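Probable glutathione S-transferase (Pseudomonas aeruginosa, PDB 6JWK) probably isomerises maleylpyruvate to fumarylpyruvate with the help of glutathione, as a zeta-class member of the glutathione S-transferase superfamily. Local coordinates at residues Glu137-Ala142 with Cys165-Gln170; Arg148-Ala153 with Leu187-Gly192. All coordinates share one frame; numbering follows the deposited sequence.

In the fold
Both contacts lie in the helical C-terminal region and both use helix 124-149; the contact centres are about 11 Å apart. Contact 1 pairs the middle of that helix with helix 162-176, about 8 Å from the centre of the chain; every touching residue is buried and the chemistry is purely apolar. Contact 2 lies nearer the surface, about 15 Å from the chain centre, where the helix ends and its following loop faces helix 185-195; there an arginine, a water and a glutamate meet beside one leucine. The two are joined by L187 and L190 of contact 2, which reach the leucines of contact 1. Their segments alternate along the chain.

Contact 1. Residues Glu137-Ala142 with Cys165-Gln170; sequences EGLAAA and CCLVPQ
One methyl of L139, CD2, carries the direct contact, touching L167 and Q170, which stand one turn apart on the facing helix. The nearer partner is a methylene of Q170: L139 CD2 lies 4.3 Å from Q170 CG. L167 meets it methyl to methyl, with 4.5 Å between L139 CD2 and L167 CD2. With CG anti to the backbone N (chi1 179°), Q170 sends its methylene stem across the gap, and it is this stem, not the amide, that L139 meets. Around this close part the fit is looser: A142 points its CB toward the facing helix but stays 4.7 Å from L167 CD2, and the segments bury 108 Å² in all. Their closest CA atoms, those of L139 and Q170, are 9.2 Å apart. L187 packs on L139, A142 and L167, I104 touches both L139 and Q170, and L96 and L99 of helix 87-103 back A142. The exposed side of helix 124-149 carries E137 and A140. Helix 162-176 also packs C165, V168 and P169 on helix 10-22 of the thioredoxin-like region, an arrangement typical of the central helix in the all-helical C-terminal domain of glutathione S-transferases.

Contact 2. Residues Arg148-Ala153 with Leu187-Gly192; sequences RHRRGA and LLELEG
R150 reaches toward helix 185-195 with its guanidinium directed at E189 and L190, and a water bridges it to the carboxylate. R150 NH1 and E189 OE1 are 4.3 Å apart, too far for a salt bridge. The water accepts a hydrogen bond from R150 NH1 at 2.8 Å and donates one to E189 OE1 at 2.7 Å. The water itself lies at the edge of the guanidinium, in its plane. Two carbonyls of the arginine's own loop fix the rotation of the group. R150 NE bonds to G152 O at 2.9 Å; NE sits almost on the extension of the carbonyl (C=O...N 176°), but the bond is bent at the hydrogen (144°), and the oxygen is tilted somewhat from the guanidinium plane. R150 NH2 bonds to A153 O, also at 2.9 Å; here the oxygen is in the guanidinium plane, while the nitrogen stands above the carbonyl plane, 58° out of it. R150 is the first residue to leave helical geometry after helix 124-149, and its side chain runs forward alongside the loop, which leads on toward helix 162-176 in the helical C-terminal domain of the GST fold. L190 supplies the apolar neighbour. Its CB leaves to one side of the loop, and the CD1 branch is what reaches A153 O, 3.7 Å away. The same methyl approaches the guanidinium obliquely, with 4.3 Å between L190 CD1 and R150 NH2. L146 and F154 also pack on L190. A153 O takes a second N-H from R193, whose guanidinium forms a long, weak ion pair with E189.

Contact 1. Residues Glu137-Ala142 with Cys165-Gln170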
loop_
_atom_site.group_PDB
_atom_site.type_symbol
_atom_site.label_atom_id
_atom_site.label_comp_id
_atom_site.label_asym_id
_atom_site.label_seq_id
_atom_site.Cartn_x
_atom_site.Cartn_y
_atom_site.Cartn_z
ATOM N N GLU B 137 8.471 -13.903 -5.556
ATOM C CA GLU B 137 8.109 -13.889 -4.121
ATOM C C GLU B 137 6.651 -13.439 -3.970
ATOM O O GLU B 137 5.907 -14.109 -3.240
ATOM C CB GLU B 137 8.981 -12.902 -3.331
ATOM C CG GLU B 137 10.460 -13.182 -3.424
ATOM C CD GLU B 137 10.922 -14.244 -2.464
ATOM O OE1 GLU B 137 10.697 -14.063 -1.266
ATOM O OE2 GLU B 137 11.440 -15.260 -2.930
ATOM N N GLY B 138 6.279 -12.320 -4.599
ATOM C CA GLY B 138 4.935 -11.730 -4.416
ATOM C C GLY B 138 3.833 -12.567 -5.071
ATOM O O GLY B 138 2.789 -12.755 -4.461
ATOM N N LEU B 139 4.027 -12.997 -6.308
ATOM C CA LEU B 139 2.948 -13.703 -7.052
ATOM C C LEU B 139 2.751 -15.114 -6.483
ATOM O O LEU B 139 1.617 -15.579 -6.507
ATOM C CB LEU B 139 3.255 -13.726 -8.552
ATOM C CG LEU B 139 3.193 -12.389 -9.273
ATOM C CD1 LEU B 139 3.219 -12.605 -10.767
ATOM C CD2 LEU B 139 1.995 -11.560 -8.874
ATOM N N ALA B 140 3.782 -15.767 -5.920
ATOM C CA ALA B 140 3.563 -17.069 -5.264
ATOM C C ALA B 140 2.585 -16.894 -4.098
ATOM O O ALA B 140 1.699 -17.749 -3.904
ATOM C CB ALA B 140 4.878 -17.649 -4.787
ATOM N N ALA B 141 2.735 -15.810 -3.339
ATOM C CA ALA B 141 1.860 -15.535 -2.177
ATOM C C ALA B 141 0.475 -15.148 -2.706
ATOM O O ALA B 141 -0.501 -15.603 -2.127
ATOM C CB ALA B 141 2.475 -14.453 -1.279
ATOM N N ALA B 142 0.402 -14.399 -3.810
ATOM C CA ALA B 142 -0.874 -13.907 -4.406
ATOM C C ALA B 142 -1.695 -15.109 -4.904
ATOM O O ALA B 142 -2.871 -15.166 -4.648
ATOM C CB ALA B 142 -0.592 -12.937 -5.538
ATOM N N CYS B 165 -8.233 -4.832 -10.056
ATOM C CA CYS B 165 -7.658 -3.515 -10.429
ATOM C C CYS B 165 -6.131 -3.550 -10.169
ATOM O O CYS B 165 -5.371 -2.927 -10.944
ATOM C CB CYS B 165 -8.277 -2.379 -9.645
ATOM S SG CYS B 165 -10.006 -2.065 -10.038
ATOM N N CYS B 166 -5.667 -4.263 -9.134
ATOM C CA CYS B 166 -4.224 -4.328 -8.795
ATOM C C CYS B 166 -3.539 -5.473 -9.564
ATOM O O CYS B 166 -2.385 -5.294 -10.014
ATOM C CB CYS B 166 -4.024 -4.501 -7.302
ATOM S SG CYS B 166 -4.592 -3.051 -6.380
ATOM N N LEU B 167 -4.183 -6.632 -9.710
ATOM C CA LEU B 167 -3.485 -7.791 -10.320
ATOM C C LEU B 167 -3.252 -7.617 -11.813
ATOM O O LEU B 167 -2.166 -7.998 -12.311
ATOM C CB LEU B 167 -4.253 -9.072 -10.023
ATOM C CG LEU B 167 -3.709 -9.786 -8.785
ATOM C CD1 LEU B 167 -4.686 -10.841 -8.240
ATOM C CD2 LEU B 167 -2.333 -10.394 -9.086
ATOM N N VAL B 168 -4.237 -7.141 -12.546
ATOM C CA VAL B 168 -4.139 -7.121 -14.024
ATOM C C VAL B 168 -2.953 -6.251 -14.416
ATOM O O VAL B 168 -2.164 -6.662 -15.243
ATOM C CB VAL B 168 -5.473 -6.700 -14.671
ATOM C CG1 VAL B 168 -5.315 -6.190 -16.090
ATOM C CG2 VAL B 168 -6.434 -7.881 -14.593
ATOM N N PRO B 169 -2.762 -5.042 -13.847
ATOM C CA PRO B 169 -1.582 -4.276 -14.213
ATOM C C PRO B 169 -0.262 -4.961 -13.818
ATOM O O PRO B 169 0.720 -4.960 -14.600
ATOM C CB PRO B 169 -1.843 -2.929 -13.507
ATOM C CG PRO B 169 -3.345 -2.842 -13.403
ATOM C CD PRO B 169 -3.720 -4.276 -13.009
ATOM N N GLN B 170 -0.236 -5.603 -12.664
ATOM C CA GLN B 170 0.977 -6.278 -12.163
ATOM C C GLN B 170 1.346 -7.473 -13.089
ATOM O O GLN B 170 2.561 -7.687 -13.364
ATOM C CB GLN B 170 0.746 -6.740 -10.722
ATOM C CG GLN B 170 1.946 -7.470 -10.123
ATOM C CD GLN B 170 3.100 -6.514 -10.107
ATOM O OE1 GLN B 170 3.999 -6.593 -10.954
ATOM N NE2 GLN B 170 3.050 -5.575 -9.175
#

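Contact 2. Residues Arg148-Ala153 with Leu187-Gly192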
loop_
_atom_site.group_PDB
_atom_site.type_symbol
_atom_site.label_atom_id
_atom_site.label_comp_id
_atom_site.label_asym_id
_atom_site.label_seq_id
_atom_site.Cartn_x
_atom_site.Cartn_y
_atom_site.Cartn_z
ATOM N N ARG B 148 -7.119 -19.607 -1.694
ATOM C CA ARG B 148 -7.675 -19.843 -0.335
ATOM C C ARG B 148 -8.817 -18.911 0.004
ATOM O O ARG B 148 -9.654 -19.317 0.798
ATOM C CB ARG B 148 -6.585 -19.719 0.736
ATOM C CG ARG B 148 -5.508 -20.751 0.469
ATOM C CD ARG B 148 -4.788 -21.243 1.669
ATOM N NE ARG B 148 -3.954 -22.359 1.280
ATOM C CZ ARG B 148 -3.142 -22.982 2.104
ATOM N NH1 ARG B 148 -3.118 -22.630 3.375
ATOM N NH2 ARG B 148 -2.417 -23.999 1.676
ATOM N N HIS B 149 -8.907 -17.708 -0.554
ATOM C CA HIS B 149 -9.866 -16.725 0.000
ATOM C C HIS B 149 -10.876 -16.205 -1.021
ATOM O O HIS B 149 -11.744 -15.432 -0.606
ATOM C CB HIS B 149 -9.105 -15.567 0.667
ATOM C CG HIS B 149 -8.255 -16.010 1.815
ATOM N ND1 HIS B 149 -7.044 -15.395 2.127
ATOM C CD2 HIS B 149 -8.435 -16.987 2.737
ATOM C CE1 HIS B 149 -6.506 -16.020 3.172
ATOM N NE2 HIS B 149 -7.321 -17.021 3.545
ATOM N N ARG B 150 -10.705 -16.482 -2.305
ATOM C CA ARG B 150 -11.631 -15.943 -3.325
ATOM C C ARG B 150 -13.079 -16.305 -2.982
ATOM O O ARG B 150 -13.327 -17.371 -2.376
ATOM C CB ARG B 150 -11.307 -16.432 -4.728
ATOM C CG ARG B 150 -11.703 -17.885 -4.988
ATOM C CD ARG B 150 -11.007 -18.396 -6.219
ATOM N NE ARG B 150 -11.309 -17.596 -7.398
ATOM C CZ ARG B 150 -10.627 -17.659 -8.537
ATOM N NH1 ARG B 150 -9.582 -18.441 -8.677
ATOM N NH2 ARG B 150 -10.984 -16.910 -9.542
ATOM N N ARG B 151 -14.016 -15.457 -3.353
ATOM C CA ARG B 151 -15.448 -15.719 -3.089
ATOM C C ARG B 151 -16.135 -16.265 -4.339
ATOM O O ARG B 151 -17.252 -16.754 -4.209
ATOM C CB ARG B 151 -16.121 -14.463 -2.545
ATOM C CG ARG B 151 -15.530 -13.997 -1.220
ATOM C CD ARG B 151 -16.004 -14.910 -0.094
ATOM N NE ARG B 151 -15.036 -15.047 0.981
ATOM C CZ ARG B 151 -15.210 -15.827 2.036
ATOM N NH1 ARG B 151 -16.331 -16.540 2.122
ATOM N NH2 ARG B 151 -14.251 -15.917 2.960
ATOM N N GLY B 152 -15.528 -16.128 -5.515
ATOM C CA GLY B 152 -16.209 -16.409 -6.795
ATOM C C GLY B 152 -15.254 -16.431 -7.970
ATOM O O GLY B 152 -14.048 -16.723 -7.778
ATOM N N ALA B 153 -15.830 -16.240 -9.151
ATOM C CA ALA B 153 -15.143 -16.197 -10.459
ATOM C C ALA B 153 -14.076 -15.126 -10.327
ATOM O O ALA B 153 -12.987 -15.317 -10.845
ATOM C CB ALA B 153 -16.103 -15.860 -11.570
ATOM N N LEU B 187 -3.783 -17.191 -11.106
ATOM C CA LEU B 187 -3.654 -15.735 -11.427
ATOM C C LEU B 187 -3.881 -15.536 -12.938
ATOM O O LEU B 187 -4.663 -14.621 -13.320
ATOM C CB LEU B 187 -2.286 -15.176 -11.008
ATOM C CG LEU B 187 -1.931 -15.150 -9.515
ATOM C CD1 LEU B 187 -0.605 -14.417 -9.317
ATOM C CD2 LEU B 187 -3.026 -14.520 -8.650
ATOM N N LEU B 188 -3.282 -16.393 -13.773
ATOM C CA LEU B 188 -3.453 -16.317 -15.241
ATOM C C LEU B 188 -4.940 -16.495 -15.604
ATOM O O LEU B 188 -5.464 -15.712 -16.408
ATOM C CB LEU B 188 -2.547 -17.317 -15.978
ATOM C CG LEU B 188 -1.064 -17.044 -15.812
ATOM C CD1 LEU B 188 -0.228 -18.155 -16.440
ATOM C CD2 LEU B 188 -0.699 -15.686 -16.393
ATOM N N GLU B 189 -5.628 -17.405 -14.974
ATOM C CA GLU B 189 -7.039 -17.650 -15.305
ATOM C C GLU B 189 -7.856 -16.406 -14.912
ATOM O O GLU B 189 -8.757 -15.990 -15.686
ATOM C CB GLU B 189 -7.502 -18.924 -14.603
ATOM C CG GLU B 189 -8.988 -19.165 -14.720
ATOM C CD GLU B 189 -9.441 -20.331 -13.870
ATOM O OE1 GLU B 189 -9.374 -20.229 -12.602
ATOM O OE2 GLU B 189 -9.795 -21.346 -14.470
ATOM N N LEU B 190 -7.586 -15.824 -13.738
ATOM C CA LEU B 190 -8.371 -14.643 -13.303
ATOM C C LEU B 190 -8.087 -13.506 -14.276
ATOM O O LEU B 190 -9.003 -12.783 -14.651
ATOM C CB LEU B 190 -7.967 -14.290 -11.877
ATOM C CG LEU B 190 -8.577 -13.032 -11.275
ATOM C CD1 LEU B 190 -10.089 -13.088 -11.348
ATOM C CD2 LEU B 190 -8.072 -12.837 -9.837
ATOM N N GLU B 191 -6.826 -13.349 -14.640
ATOM C CA GLU B 191 -6.439 -12.300 -15.594
ATOM C C GLU B 191 -7.248 -12.469 -16.882
ATOM O O GLU B 191 -7.768 -11.462 -17.367
ATOM C CB GLU B 191 -4.944 -12.352 -15.834
ATOM C CG GLU B 191 -4.480 -11.324 -16.840
ATOM C CD GLU B 191 -3.037 -11.523 -17.296
ATOM O OE1 GLU B 191 -2.585 -12.654 -17.229
ATOM O OE2 GLU B 191 -2.349 -10.510 -17.693
ATOM N N GLY B 192 -7.340 -13.691 -17.415
ATOM C CA GLY B 192 -8.098 -13.983 -18.652
ATOM C C GLY B 192 -9.565 -13.645 -18.482
ATOM O O GLY B 192 -10.135 -13.001 -19.383
HETATM O O HOH W 1 -8.500 -18.129 -11.238
#